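Local coordinates for metallophosphoesterase TT1561-like domain-containing protein (PDB 2YVT) that is of unknown function but, as a member of the calcineurin superfamily of metallophosphoesterases, probably hydrolyses phosphate esters with the help of bound metal ions, at residues Lys104-Ala109 with Ile120-Glu125. Numbering follows the deposited sequence.
Sequences KIFLRA and IRVLHE
Val122 meets Phe106 and Leu107 with its branched end, and through these apolar side chains the helix rests on the edge strand of a sheet. The closest approach is at the edge of the Phe106 ring: CG1 of Val122 lies near the ring plane, 3.6 Å from CE2 of Phe106, while CG2 of Val122 reaches the same CE2 at 4.2 Å. The two side chains come from opposite directions; with CG anti to the backbone N (chi1 180°), continuing a CB that already leaves toward the strand, Phe106 brings its ring edge to Val122. A large apolar ring suits this buried place, where it also packs on Ile42 and Pro96 in loops.

Leu107, next along the helix and exposed, makes a longer contact, its CD2 lying 4.2 Å from CG1 of Val122. Its CB does not head for the strand, but the longer, branched leucine chain lets CD2 arrive, oblique to the valine. That methyl of Val122 is thus shared by two consecutive helix residues. Valine, short and beta-branched, suits an extended backbone and offers two methyls to the helix. The CA atoms of Leu107 and Val122 stay 8.1 Å apart, and no hydrogen bond links the segments; the strand is held instead by backbone bonds of Arg121 and Leu123 to strand 91-95. The next residue, Leu123, sends its CB away from the helix, and its side chain packs on Phe93 and Ala128.

Strand 91-95, helix 103-112 and strand 120-122 form a beta-alpha-beta crossover between parallel strands, at one border of the mixed sheet of this calcineurin-like metallophosphoesterase fold.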
loop_
_atom_site.group_PDB
_atom_site.type_symbol
_atom_site.label_atom_id
_atom_site.label_comp_id
_atom_site.label_asym_id
_atom_site.label_seq_id
_atom_site.Cartn_x
_atom_site.Cartn_y
_atom_site.Cartn_z
ATOM N N LYS A 104 15.043 -2.133 4.025
ATOM C CA LYS A 104 16.248 -1.385 3.631
ATOM C C LYS A 104 16.511 -1.488 2.126
ATOM O O LYS A 104 16.939 -0.521 1.501
ATOM C CB LYS A 104 17.467 -1.818 4.458
ATOM C CG LYS A 104 17.333 -1.445 5.959
ATOM C CD LYS A 104 18.595 -1.744 6.769
ATOM C CE LYS A 104 18.453 -1.328 8.236
ATOM N NZ LYS A 104 17.408 -2.085 8.993
ATOM N N ILE A 105 16.232 -2.658 1.546
ATOM C CA ILE A 105 16.397 -2.869 0.108
ATOM C C ILE A 105 15.285 -2.158 -0.680
ATOM O O ILE A 105 15.536 -1.535 -1.717
ATOM C CB ILE A 105 16.471 -4.378 -0.224
ATOM C CG1 ILE A 105 17.762 -4.946 0.380
ATOM C CG2 ILE A 105 16.390 -4.620 -1.741
ATOM C CD1 ILE A 105 17.965 -6.435 0.172
ATOM N N PHE A 106 14.058 -2.234 -0.177
ATOM C CA PHE A 106 12.950 -1.540 -0.801
ATOM C C PHE A 106 13.211 -0.027 -0.857
ATOM O O PHE A 106 13.006 0.608 -1.890
ATOM C CB PHE A 106 11.649 -1.820 -0.045
ATOM C CG PHE A 106 10.469 -1.141 -0.641
ATOM C CD1 PHE A 106 9.852 -1.657 -1.770
ATOM C CD2 PHE A 106 9.996 0.046 -0.094
ATOM C CE1 PHE A 106 8.755 -1.000 -2.343
ATOM C CE2 PHE A 106 8.921 0.702 -0.657
ATOM C CZ PHE A 106 8.303 0.184 -1.780
ATOM N N LEU A 107 13.670 0.541 0.253
ATOM C CA LEU A 107 13.919 1.982 0.295
ATOM C C LEU A 107 15.129 2.393 -0.544
ATOM O O LEU A 107 15.141 3.479 -1.117
ATOM C CB LEU A 107 14.050 2.477 1.735
ATOM C CG LEU A 107 12.753 2.358 2.542
ATOM C CD1 LEU A 107 12.966 2.848 3.971
ATOM C CD2 LEU A 107 11.578 3.074 1.886
ATOM N N ARG A 108 16.123 1.514 -0.648
ATOM C CA ARG A 108 17.233 1.779 -1.553
ATOM C C ARG A 108 16.749 1.850 -3.004
ATOM O O ARG A 108 17.164 2.731 -3.755
ATOM C CB ARG A 108 18.348 0.745 -1.380
ATOM C CG ARG A 108 19.478 0.898 -2.385
ATOM C CD ARG A 108 20.292 2.166 -2.184
ATOM N NE ARG A 108 21.169 2.392 -3.335
ATOM C CZ ARG A 108 22.078 3.355 -3.410
ATOM N NH1 ARG A 108 22.274 4.177 -2.388
ATOM N NH2 ARG A 108 22.815 3.493 -4.512
ATOM N N ALA A 109 15.859 0.935 -3.388
ATOM C CA ALA A 109 15.270 0.968 -4.724
ATOM C C ALA A 109 14.479 2.258 -4.947
ATOM O O ALA A 109 14.584 2.876 -6.009
ATOM C CB ALA A 109 14.395 -0.267 -4.964
ATOM N N ILE A 120 7.427 9.670 -8.744
ATOM C CA ILE A 120 7.157 8.654 -7.717
ATOM C C ILE A 120 7.606 9.111 -6.332
ATOM O O ILE A 120 8.725 9.605 -6.159
ATOM C CB ILE A 120 7.857 7.309 -8.047
ATOM C CG1 ILE A 120 7.363 6.751 -9.386
ATOM C CG2 ILE A 120 7.657 6.291 -6.910
ATOM C CD1 ILE A 120 8.105 5.502 -9.822
ATOM N N ARG A 121 6.730 8.922 -5.348
ATOM C CA ARG A 121 7.085 9.092 -3.950
ATOM C C ARG A 121 6.632 7.872 -3.169
ATOM O O ARG A 121 5.456 7.532 -3.183
ATOM C CB ARG A 121 6.412 10.343 -3.398
ATOM C CG ARG A 121 6.650 10.562 -1.926
ATOM C CD ARG A 121 6.158 11.921 -1.500
ATOM N NE ARG A 121 7.170 12.966 -1.665
ATOM C CZ ARG A 121 7.946 13.414 -0.682
ATOM N NH1 ARG A 121 7.836 12.911 0.543
ATOM N NH2 ARG A 121 8.839 14.364 -0.925
ATOM N N VAL A 122 7.573 7.211 -2.503
ATOM C CA VAL A 122 7.235 6.125 -1.592
ATOM C C VAL A 122 6.858 6.725 -0.241
ATOM O O VAL A 122 7.593 7.558 0.304
ATOM C CB VAL A 122 8.409 5.119 -1.432
ATOM C CG1 VAL A 122 8.160 4.179 -0.264
ATOM C CG2 VAL A 122 8.610 4.334 -2.719
ATOM N N LEU A 123 5.701 6.315 0.279
ATOM C CA LEU A 123 5.238 6.762 1.589
ATOM C C LEU A 123 5.179 5.579 2.524
ATOM O O LEU A 123 4.369 4.668 2.349
ATOM C CB LEU A 123 3.857 7.419 1.493
ATOM C CG LEU A 123 3.756 8.691 0.662
ATOM C CD1 LEU A 123 2.318 9.161 0.662
ATOM C CD2 LEU A 123 4.680 9.774 1.193
ATOM N N HIS A 124 6.071 5.580 3.499
ATOM C CA HIS A 124 6.066 4.548 4.515
ATOM C C HIS A 124 6.582 5.138 5.815
ATOM O O HIS A 124 7.748 5.537 5.904
ATOM C CB HIS A 124 6.904 3.333 4.099
ATOM C CG HIS A 124 6.922 2.250 5.132
ATOM N ND1 HIS A 124 5.770 1.638 5.585
ATOM C CD2 HIS A 124 7.942 1.691 5.825
ATOM C CE1 HIS A 124 6.081 0.738 6.500
ATOM N NE2 HIS A 124 7.392 0.757 6.673
ATOM N N GLU A 125 5.698 5.199 6.812
ATOM C CA GLU A 125 5.982 5.900 8.074
ATOM C C GLU A 125 6.302 7.373 7.801
ATOM O O GLU A 125 7.169 7.977 8.440
ATOM C CB GLU A 125 7.122 5.231 8.842
ATOM C CG GLU A 125 6.978 3.729 8.960
ATOM C CD GLU A 125 8.110 3.113 9.719
ATOM O OE1 GLU A 125 8.305 3.505 10.879
ATOM O OE2 GLU A 125 8.811 2.253 9.154
#